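Local coordinates for ribosome hibernation protein YHBH (Vibrio cholerae serotype O1, PDB 4HEI) that associates with 100S ribosome dimers and probably inhibits translation in stationary phase by binding the 30S subunit, at residues 10-13 against 14-18; 17-20 against 21-25; 25-28 against 29-33; 68-71 against 72-75. All coordinates share one frame; numbering follows the deposited sequence.

Interaction 1 (10-13 against 14-18); sequences IDLT and DSMQD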
loop_
_atom_site.group_PDB
_atom_site.type_symbol
_atom_site.label_atom_id
_atom_site.label_comp_id
_atom_site.label_asym_id
_atom_site.label_seq_id
_atom_site.Cartn_x
_atom_site.Cartn_y
_atom_site.Cartn_z
ATOM N N ILE A 10 7.639 10.100 -11.280
ATOM C CA ILE A 10 6.206 10.331 -11.362
ATOM C C ILE A 10 5.833 11.657 -10.718
ATOM O O ILE A 10 6.559 12.181 -9.870
ATOM C CB ILE A 10 5.431 9.205 -10.640
ATOM C CG1 ILE A 10 3.923 9.375 -10.859
ATOM C CG2 ILE A 10 5.747 9.233 -9.147
ATOM C CD1 ILE A 10 3.081 8.320 -10.163
ATOM N N ASP A 11 4.696 12.204 -11.133
ATOM C CA ASP A 11 4.224 13.450 -10.558
ATOM C C ASP A 11 3.327 13.074 -9.390
ATOM O O ASP A 11 2.120 12.908 -9.555
ATOM C CB ASP A 11 3.434 14.264 -11.587
ATOM C CG ASP A 11 2.790 15.498 -10.980
ATOM O OD1 ASP A 11 3.324 16.010 -9.976
ATOM O OD2 ASP A 11 1.761 15.962 -11.512
ATOM N N LEU A 12 3.932 12.909 -8.220
ATOM C CA LEU A 12 3.190 12.550 -7.016
ATOM C C LEU A 12 2.273 13.716 -6.638
ATOM O O LEU A 12 2.744 14.789 -6.267
ATOM C CB LEU A 12 4.169 12.249 -5.877
ATOM C CG LEU A 12 3.631 11.660 -4.571
ATOM C CD1 LEU A 12 2.961 10.319 -4.838
ATOM C CD2 LEU A 12 4.786 11.484 -3.592
ATOM N N THR A 13 0.965 13.503 -6.746
ATOM C CA THR A 13 -0.013 14.543 -6.436
ATOM C C THR A 13 -0.630 14.360 -5.059
ATOM O O THR A 13 -0.547 13.284 -4.468
ATOM C CB THR A 13 -1.163 14.550 -7.460
ATOM O OG1 THR A 13 -1.876 13.312 -7.379
ATOM C CG2 THR A 13 -0.624 14.718 -8.872
ATOM N N ASP A 14 -1.255 15.414 -4.548
ATOM C CA ASP A 14 -1.892 15.331 -3.242
ATOM C C ASP A 14 -3.077 14.381 -3.306
ATOM O O ASP A 14 -3.449 13.781 -2.302
ATOM C CB ASP A 14 -2.352 16.710 -2.776
ATOM C CG ASP A 14 -1.191 17.628 -2.469
ATOM O OD1 ASP A 14 -0.307 17.216 -1.688
ATOM O OD2 ASP A 14 -1.162 18.755 -3.005
ATOM N N SER A 15 -3.665 14.248 -4.492
ATOM C CA SER A 15 -4.795 13.344 -4.669
ATOM C C SER A 15 -4.333 11.908 -4.456
ATOM O O SER A 15 -5.022 11.122 -3.810
ATOM C CB SER A 15 -5.397 13.488 -6.069
ATOM O OG SER A 15 -6.415 12.520 -6.271
ATOM N N MET A 16 -3.175 11.562 -5.011
ATOM C CA MET A 16 -2.642 10.218 -4.846
ATOM C C MET A 16 -2.393 9.965 -3.369
ATOM O O MET A 16 -2.814 8.945 -2.825
ATOM C CB MET A 16 -1.325 10.047 -5.613
ATOM C CG MET A 16 -1.490 9.575 -7.042
ATOM S SD MET A 16 0.093 9.552 -7.908
ATOM C CE MET A 16 -0.075 10.998 -8.924
ATOM N N GLN A 17 -1.710 10.898 -2.722
ATOM C CA GLN A 17 -1.416 10.745 -1.309
ATOM C C GLN A 17 -2.693 10.670 -0.488
ATOM O O GLN A 17 -2.810 9.821 0.397
ATOM C CB GLN A 17 -0.511 11.883 -0.831
ATOM C CG GLN A 17 0.891 11.774 -1.415
ATOM C CD GLN A 17 1.873 12.753 -0.808
ATOM O OE1 GLN A 17 1.923 13.920 -1.188
ATOM N NE2 GLN A 17 2.658 12.280 0.151
ATOM N N ASP A 18 -3.655 11.540 -0.787
ATOM C CA ASP A 18 -4.924 11.523 -0.063
ATOM C C ASP A 18 -5.608 10.172 -0.249
ATOM O O ASP A 18 -6.123 9.582 0.707
ATOM C CB ASP A 18 -5.857 12.634 -0.560
ATOM C CG ASP A 18 -5.374 14.023 -0.179
ATOM O OD1 ASP A 18 -4.599 14.142 0.790
ATOM O OD2 ASP A 18 -5.783 15.001 -0.841
#
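Q17 N reaches back to T13 O over 3.2 Å with an N-H...O angle of 171°, a four-residue backbone bond that makes T13 the residue from which helix 14-27 starts. The T13 side chain meets the same turn. Its OG1 accepts M16 N at 3.2 Å, a side-chain N-cap bond to a first-turn N-H, which lacks the i-4 carbonyl of a preceding helical turn. A chi1 of 64° sets OG1 between the backbone N and carbonyl carbon of T13, from where it meets M16 N.

M16 crosses the T13 side chain at about a right angle. Its chain bends at chi3 (-105°), which carries CE back toward the loop, a tight 3.0 Å from D11 O and 3.3 Å from T13 OG1, so the methyl lies between the D11 carbonyl and the capping hydroxyl. SD takes another partner: I10, extended through both its torsions, approaches tip to tip and brings CD1 to 3.9 Å. L12 adds CD1 at 4.3 Å from the sulfur, while its CG passes Q17 CG at 4.2 Å, again nearly perpendicular. D11 is the centre of an inverse gamma turn closed by a weak bond from L12 N to I10 O.

M70 and Y71 of helix 70-91 and L41 of strand 34-44 cover M16, and the hydroxyl of S15 is hydrogen-bonded to Y71 OH. Taken together, this is a threonine N-cap with I10, L12 and M16 packed beside it, placed where the loop after strand 2-8 enters the helix of a beta-alpha-beta crossover.

Interaction 2 (17-20 against 21-25); sequences QDYV and HSKFD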
loop_
_atom_site.group_PDB
_atom_site.type_symbol
_atom_site.label_atom_id
_atom_site.label_comp_id
_atom_site.label_asym_id
_atom_site.label_seq_id
_atom_site.Cartn_x
_atom_site.Cartn_y
_atom_site.Cartn_z
ATOM N N GLN A 17 -1.710 10.898 -2.722
ATOM C CA GLN A 17 -1.416 10.745 -1.309
ATOM C C GLN A 17 -2.693 10.670 -0.488
ATOM O O GLN A 17 -2.810 9.821 0.397
ATOM C CB GLN A 17 -0.511 11.883 -0.831
ATOM C CG GLN A 17 0.891 11.774 -1.415
ATOM C CD GLN A 17 1.873 12.753 -0.808
ATOM O OE1 GLN A 17 1.923 13.920 -1.188
ATOM N NE2 GLN A 17 2.658 12.280 0.151
ATOM N N ASP A 18 -3.655 11.540 -0.787
ATOM C CA ASP A 18 -4.924 11.523 -0.063
ATOM C C ASP A 18 -5.608 10.172 -0.249
ATOM O O ASP A 18 -6.123 9.582 0.707
ATOM C CB ASP A 18 -5.857 12.634 -0.560
ATOM C CG ASP A 18 -5.374 14.023 -0.179
ATOM O OD1 ASP A 18 -4.599 14.142 0.790
ATOM O OD2 ASP A 18 -5.783 15.001 -0.841
ATOM N N TYR A 19 -5.607 9.684 -1.484
ATOM C CA TYR A 19 -6.228 8.404 -1.794
ATOM C C TYR A 19 -5.550 7.278 -1.025
ATOM O O TYR A 19 -6.218 6.430 -0.432
ATOM C CB TYR A 19 -6.142 8.123 -3.299
ATOM C CG TYR A 19 -6.911 6.901 -3.728
ATOM C CD1 TYR A 19 -8.303 6.885 -3.689
ATOM C CD2 TYR A 19 -6.250 5.753 -4.158
ATOM C CE1 TYR A 19 -9.016 5.758 -4.069
ATOM C CE2 TYR A 19 -6.953 4.621 -4.536
ATOM C CZ TYR A 19 -8.335 4.632 -4.489
ATOM O OH TYR A 19 -9.038 3.517 -4.860
ATOM N N VAL A 20 -4.221 7.263 -1.041
ATOM C CA VAL A 20 -3.478 6.231 -0.327
ATOM C C VAL A 20 -3.853 6.266 1.148
ATOM O O VAL A 20 -4.144 5.230 1.747
ATOM C CB VAL A 20 -1.962 6.429 -0.462
ATOM C CG1 VAL A 20 -1.225 5.455 0.460
ATOM C CG2 VAL A 20 -1.536 6.195 -1.921
ATOM N N HIS A 21 -3.851 7.459 1.729
ATOM C CA HIS A 21 -4.209 7.595 3.135
ATOM C C HIS A 21 -5.619 7.073 3.388
ATOM O O HIS A 21 -5.872 6.387 4.383
ATOM C CB HIS A 21 -4.083 9.057 3.567
ATOM C CG HIS A 21 -2.726 9.402 4.090
ATOM N ND1 HIS A 21 -2.264 8.945 5.306
ATOM C CD2 HIS A 21 -1.713 10.119 3.549
ATOM C CE1 HIS A 21 -1.025 9.366 5.492
ATOM N NE2 HIS A 21 -0.667 10.081 4.440
ATOM N N SER A 22 -6.528 7.377 2.473
ATOM C CA SER A 22 -7.905 6.922 2.595
ATOM C C SER A 22 -7.966 5.395 2.694
ATOM O O SER A 22 -8.615 4.843 3.591
ATOM C CB SER A 22 -8.715 7.402 1.385
ATOM O OG SER A 22 -10.060 6.973 1.476
ATOM N N LYS A 23 -7.282 4.716 1.778
ATOM C CA LYS A 23 -7.262 3.255 1.754
ATOM C C LYS A 23 -6.698 2.652 3.044
ATOM O O LYS A 23 -7.230 1.668 3.557
ATOM C CB LYS A 23 -6.432 2.757 0.563
ATOM C CG LYS A 23 -6.870 3.309 -0.786
ATOM C CD LYS A 23 -8.234 2.783 -1.208
ATOM C CE LYS A 23 -8.177 1.298 -1.514
ATOM N NZ LYS A 23 -9.444 0.807 -2.117
ATOM N N PHE A 24 -5.620 3.233 3.562
ATOM C CA PHE A 24 -5.002 2.724 4.779
ATOM C C PHE A 24 -5.793 3.045 6.043
ATOM O O PHE A 24 -5.758 2.284 7.010
ATOM C CB PHE A 24 -3.556 3.213 4.874
ATOM C CG PHE A 24 -2.603 2.384 4.065
ATOM C CD1 PHE A 24 -2.101 1.190 4.577
ATOM C CD2 PHE A 24 -2.264 2.751 2.768
ATOM C CE1 PHE A 24 -1.274 0.375 3.804
ATOM C CE2 PHE A 24 -1.442 1.942 1.989
ATOM C CZ PHE A 24 -0.946 0.750 2.509
ATOM N N ASP A 25 -6.548 4.138 6.026
ATOM C CA ASP A 25 -7.376 4.458 7.181
ATOM C C ASP A 25 -8.487 3.409 7.304
ATOM O O ASP A 25 -8.891 3.058 8.409
ATOM C CB ASP A 25 -7.987 5.859 7.062
ATOM C CG ASP A 25 -7.014 6.949 7.463
ATOM O OD1 ASP A 25 -5.994 6.625 8.103
ATOM O OD2 ASP A 25 -7.277 8.130 7.155
#
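Q17 O receives H21 N at 2.9 Å and 169°, the straightest of the four consecutive i-to-i+4 bonds that define this middle portion of helix 14-27, the crossover helix of the beta-alpha-beta unit formed with strands 2-8 and 34-44. The same oxygen lies near the plane of the H21 ring, at its edge, 3.4 Å from CD2.

Two residues on, Y19 and K23 run side by side, pointing the same way. K23 bends at chi2 and chi3 (both -68°), folding its methylenes over one face of the tyrosine: CG stands 4.2 Å from the ring centroid and 19° off the normal, a CH-pi contact displaced toward the rim. CD continues across to CZ at 3.8 Å. This puts the lysine chain alongside the phenol, and its ammonium goes on to a salt bridge with D75 of helix 70-91. The Y19 ring also makes a T-shaped stack with Y71 of that helix.

V20 and F24 form a second parallel pair on the buried side, with V20 CG1 at 3.7 Å from F24 CD2. I3 and V39 of the sheet and L81 of helix 70-91 pack on F24. V20 O meets F24 twice: it accepts F24 N at 3.1 Å and lies in the plane of the F24 ring, at its edge, 3.3 Å from CD2.

Interaction 3 (25-28 against 29-33); sequences DKLE and RFFDH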
loop_
_atom_site.group_PDB
_atom_site.type_symbol
_atom_site.label_atom_id
_atom_site.label_comp_id
_atom_site.label_asym_id
_atom_site.label_seq_id
_atom_site.Cartn_x
_atom_site.Cartn_y
_atom_site.Cartn_z
ATOM N N ASP A 25 -6.548 4.138 6.026
ATOM C CA ASP A 25 -7.376 4.458 7.181
ATOM C C ASP A 25 -8.487 3.409 7.304
ATOM O O ASP A 25 -8.891 3.058 8.409
ATOM C CB ASP A 25 -7.987 5.859 7.062
ATOM C CG ASP A 25 -7.014 6.949 7.463
ATOM O OD1 ASP A 25 -5.994 6.625 8.103
ATOM O OD2 ASP A 25 -7.277 8.130 7.155
ATOM N N LYS A 26 -8.976 2.901 6.177
ATOM C CA LYS A 26 -10.022 1.885 6.222
ATOM C C LYS A 26 -9.426 0.575 6.714
ATOM O O LYS A 26 -9.995 -0.118 7.562
ATOM C CB LYS A 26 -10.632 1.669 4.835
ATOM C CG LYS A 26 -11.404 2.859 4.291
ATOM C CD LYS A 26 -12.096 2.497 2.985
ATOM C CE LYS A 26 -12.944 3.642 2.468
ATOM N NZ LYS A 26 -13.985 4.038 3.457
ATOM N N LEU A 27 -8.257 0.258 6.172
ATOM C CA LEU A 27 -7.526 -0.953 6.501
ATOM C C LEU A 27 -7.211 -1.128 7.990
ATOM O O LEU A 27 -7.367 -2.221 8.540
ATOM C CB LEU A 27 -6.219 -0.971 5.704
ATOM C CG LEU A 27 -5.391 -2.250 5.748
ATOM C CD1 LEU A 27 -6.160 -3.354 5.038
ATOM C CD2 LEU A 27 -4.049 -2.021 5.071
ATOM N N GLU A 28 -6.773 -0.058 8.649
ATOM C CA GLU A 28 -6.406 -0.156 10.055
ATOM C C GLU A 28 -7.565 -0.527 10.980
ATOM O O GLU A 28 -7.351 -0.899 12.137
ATOM C CB GLU A 28 -5.754 1.149 10.540
ATOM C CG GLU A 28 -6.712 2.304 10.758
ATOM C CD GLU A 28 -6.085 3.451 11.555
ATOM O OE1 GLU A 28 -6.784 4.458 11.803
ATOM O OE2 GLU A 28 -4.899 3.342 11.935
ATOM N N ARG A 29 -8.795 -0.429 10.480
ATOM C CA ARG A 29 -9.950 -0.777 11.306
ATOM C C ARG A 29 -10.080 -2.292 11.460
ATOM O O ARG A 29 -10.670 -2.777 12.420
ATOM C CB ARG A 29 -11.231 -0.205 10.703
ATOM C CG ARG A 29 -11.296 1.308 10.680
ATOM C CD ARG A 29 -11.176 1.893 12.077
ATOM N NE ARG A 29 -11.336 3.340 12.051
ATOM C CZ ARG A 29 -12.159 3.997 12.853
ATOM N NH1 ARG A 29 -12.879 3.321 13.740
ATOM N NH2 ARG A 29 -12.278 5.315 12.748
ATOM N N PHE A 30 -9.515 -3.034 10.513
ATOM C CA PHE A 30 -9.580 -4.491 10.543
ATOM C C PHE A 30 -8.288 -5.132 11.030
ATOM O O PHE A 30 -8.294 -6.247 11.555
ATOM C CB PHE A 30 -9.923 -5.007 9.153
ATOM C CG PHE A 30 -11.300 -4.640 8.711
ATOM C CD1 PHE A 30 -12.402 -5.340 9.189
ATOM C CD2 PHE A 30 -11.505 -3.567 7.857
ATOM C CE1 PHE A 30 -13.694 -4.974 8.821
ATOM C CE2 PHE A 30 -12.793 -3.192 7.481
ATOM C CZ PHE A 30 -13.892 -3.899 7.969
ATOM N N PHE A 31 -7.185 -4.416 10.859
ATOM C CA PHE A 31 -5.873 -4.893 11.277
ATOM C C PHE A 31 -5.282 -3.772 12.105
ATOM O O PHE A 31 -4.802 -2.782 11.557
ATOM C CB PHE A 31 -5.015 -5.148 10.044
ATOM C CG PHE A 31 -5.718 -5.942 8.997
ATOM C CD1 PHE A 31 -5.928 -7.305 9.168
ATOM C CD2 PHE A 31 -6.220 -5.322 7.860
ATOM C CE1 PHE A 31 -6.630 -8.043 8.220
ATOM C CE2 PHE A 31 -6.922 -6.045 6.907
ATOM C CZ PHE A 31 -7.129 -7.414 7.088
ATOM N N ASP A 32 -5.302 -3.939 13.422
ATOM C CA ASP A 32 -4.834 -2.904 14.341
ATOM C C ASP A 32 -3.398 -2.985 14.856
ATOM O O ASP A 32 -3.032 -2.255 15.780
ATOM C CB ASP A 32 -5.790 -2.837 15.530
ATOM C CG ASP A 32 -5.844 -4.138 16.304
ATOM O OD1 ASP A 32 -6.794 -4.317 17.096
ATOM O OD2 ASP A 32 -4.934 -4.980 16.128
ATOM N N HIS A 33 -2.580 -3.851 14.267
ATOM C CA HIS A 33 -1.199 -3.980 14.709
ATOM C C HIS A 33 -0.194 -3.483 13.668
ATOM O O HIS A 33 0.954 -3.920 13.630
ATOM C CB HIS A 33 -0.911 -5.433 15.073
ATOM C CG HIS A 33 -1.803 -5.966 16.149
ATOM N ND1 HIS A 33 -1.964 -5.332 17.362
ATOM C CD2 HIS A 33 -2.576 -7.077 16.200
ATOM C CE1 HIS A 33 -2.795 -6.030 18.114
ATOM N NE2 HIS A 33 -3.181 -7.094 17.433
HETATM O O HOH W 1 -9.362 4.502 10.530
#
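D25 meets R29 through its backbone oxygen, which R29 CG approaches, and a water joins the two. The water donates to D25 O at 2.6 Å and to E28 OE1 at 2.9 Å, and it accepts from R29 NE at 2.7 Å in the plane of the guanidinium. A bend at chi2 (-59°) turns the arginine chain toward this site, so one water links a helix carbonyl to an acid and a base whose charged ends are not in contact.

K26 O accepts R29 N at 3.2 Å. The donor stands 53° out of the carbonyl plane, the steep approach of an i-to-i+3 bond rather than one aimed at a lone pair.

L27 O is gripped twice. F30 N comes from above the carbonyl plane at 3.0 Å, whereas F31 N arrives within it at 3.2 Å, so the oxygen takes one three-residue and one four-residue bond. The two i-to-i+3 bonds, from R29 N and F30 N, tighten the chain as in a 3-10-like turn at the C-terminal part of a helix. The L27 side chain also reaches F31, where CD1 sits 3.4 Å from CE2, near the ring plane at its edge. One face of the same ring carries F30 CB.

E28 has CG between its backbone N and carbonyl carbon (chi1 75°), and its extended chain carries OE1 out to the water. Its CA makes a CA-H...O contact with F31 O at 3.4 Å.

L27 and F31 both pack on L85 of helix 70-91, L27 also on V82, and F30 O accepts from K89 NZ. The turn thus lies against the later part of that helix while the chain leaves helix 14-27 for strand 34-44.

Interaction 4 (68-71 against 72-75); sequences ENMY and AAID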
loop_
_atom_site.group_PDB
_atom_site.type_symbol
_atom_site.label_atom_id
_atom_site.label_comp_id
_atom_site.label_asym_id
_atom_site.label_seq_id
_atom_site.Cartn_x
_atom_site.Cartn_y
_atom_site.Cartn_z
ATOM N N GLU A 68 -2.173 0.338 -15.867
ATOM C CA GLU A 68 -1.949 1.464 -16.760
ATOM C C GLU A 68 -2.377 2.725 -16.008
ATOM O O GLU A 68 -1.939 3.828 -16.333
ATOM C CB GLU A 68 -2.745 1.304 -18.064
ATOM C CG GLU A 68 -2.058 0.401 -19.093
ATOM C CD GLU A 68 -2.834 0.271 -20.392
ATOM O OE1 GLU A 68 -3.215 1.311 -20.970
ATOM O OE2 GLU A 68 -3.055 -0.875 -20.842
ATOM N N ASN A 69 -3.226 2.550 -14.990
ATOM C CA ASN A 69 -3.696 3.676 -14.175
ATOM C C ASN A 69 -3.198 3.512 -12.731
ATOM O O ASN A 69 -3.406 2.475 -12.114
ATOM C CB ASN A 69 -5.227 3.745 -14.195
ATOM C CG ASN A 69 -5.772 4.874 -13.342
ATOM O OD1 ASN A 69 -5.959 4.724 -12.135
ATOM N ND2 ASN A 69 -6.013 6.019 -13.967
ATOM N N MET A 70 -2.548 4.542 -12.200
ATOM C CA MET A 70 -1.994 4.486 -10.846
ATOM C C MET A 70 -3.013 4.236 -9.739
ATOM O O MET A 70 -2.753 3.480 -8.809
ATOM C CB MET A 70 -1.209 5.766 -10.541
ATOM C CG MET A 70 -0.491 5.754 -9.191
ATOM S SD MET A 70 0.658 4.358 -9.018
ATOM C CE MET A 70 2.050 4.983 -9.909
ATOM N N TYR A 71 -4.181 4.857 -9.830
ATOM C CA TYR A 71 -5.187 4.650 -8.800
ATOM C C TYR A 71 -5.669 3.210 -8.813
ATOM O O TYR A 71 -5.935 2.626 -7.762
ATOM C CB TYR A 71 -6.342 5.632 -8.999
ATOM C CG TYR A 71 -5.954 7.053 -8.661
ATOM C CD1 TYR A 71 -6.070 7.538 -7.360
ATOM C CD2 TYR A 71 -5.437 7.901 -9.637
ATOM C CE1 TYR A 71 -5.687 8.829 -7.036
ATOM C CE2 TYR A 71 -5.048 9.200 -9.326
ATOM C CZ TYR A 71 -5.175 9.660 -8.026
ATOM O OH TYR A 71 -4.795 10.941 -7.718
ATOM N N ALA A 72 -5.768 2.625 -10.003
ATOM C CA ALA A 72 -6.186 1.236 -10.130
ATOM C C ALA A 72 -5.065 0.354 -9.573
ATOM O O ALA A 72 -5.317 -0.696 -8.982
ATOM C CB ALA A 72 -6.444 0.896 -11.593
ATOM N N ALA A 73 -3.824 0.787 -9.775
ATOM C CA ALA A 73 -2.673 0.040 -9.270
ATOM C C ALA A 73 -2.739 -0.003 -7.744
ATOM O O ALA A 73 -2.536 -1.050 -7.129
ATOM C CB ALA A 73 -1.374 0.705 -9.723
ATOM N N ILE A 74 -3.032 1.143 -7.139
ATOM C CA ILE A 74 -3.130 1.223 -5.689
ATOM C C ILE A 74 -4.250 0.329 -5.171
ATOM O O ILE A 74 -4.092 -0.344 -4.157
ATOM C CB ILE A 74 -3.359 2.679 -5.234
ATOM C CG1 ILE A 74 -2.118 3.513 -5.575
ATOM C CG2 ILE A 74 -3.639 2.730 -3.735
ATOM C CD1 ILE A 74 -2.346 5.004 -5.496
ATOM N N ASP A 75 -5.390 0.316 -5.858
ATOM C CA ASP A 75 -6.492 -0.536 -5.422
ATOM C C ASP A 75 -6.097 -1.995 -5.467
ATOM O O ASP A 75 -6.455 -2.766 -4.581
ATOM C CB ASP A 75 -7.723 -0.330 -6.299
ATOM C CG ASP A 75 -8.385 0.990 -6.051
ATOM O OD1 ASP A 75 -8.722 1.259 -4.880
ATOM O OD2 ASP A 75 -8.569 1.752 -7.021
#
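The N69 amide meets A72 through its oxygen: A72 N donates to OD1 in the carbonyl plane, on a lone pair, at 3.0 Å and with an N-H...O angle of 150°. The other two flat groups, the Y71 ring and the D75 carboxylate, look outward to helix 14-27, where Y19 and S15 await the tyrosine and K23 the acid.

N69 is the N-cap of helix 70-91. With CG anti to the backbone N (chi1 179°), a chi2 of -85° rotates the amide so that OD1 points to A72 N. The main chain begins its ordinary pattern at the same residue: A73 N donates to N69 O at 2.9 Å in the carbonyl plane, followed by I74 N to M70 O at 2.9 Å and D75 N to Y71 O at 3.0 Å.

M70 turns its thioether to the buried side, where SD is 4.2 Å from A73 CB and CG is 4.2 Å from I74 CD1. M16 of helix 14-27 and Q48 of strand 47-56 also touch this methionine.

D75 OD2 lies only 2.9 Å from Y71 O. Both atoms are acceptors, so the closeness is unlikely to be attractive for a charged carboxylate and may raise its affinity for a proton. The cationic K23 at OD1 would act in the other direction, which is consistent with the lysine compensating the charge of the aspartate.

From the N terminus, interactions 1, 2 and 3 follow one another along helix 14-27. The first turns the loop after strand 2-8 into the helix, the second shares Q17 and D18 with it, and the third starts at D25, where the second ends, and leads out toward strand 34-44. Each is a local turn, and none encloses another. Interaction 4 opens helix 70-91 much later in the chain, yet meets both interaction 1, where M70 CE packs on I10 CD1, and interaction 2, where V20 CG2 faces I74 CD1. Interaction 3 lies across the chain's centre from it, nearest atoms about 9 Å apart. Contacts between 10-25 and 68-75 thus join the two helices.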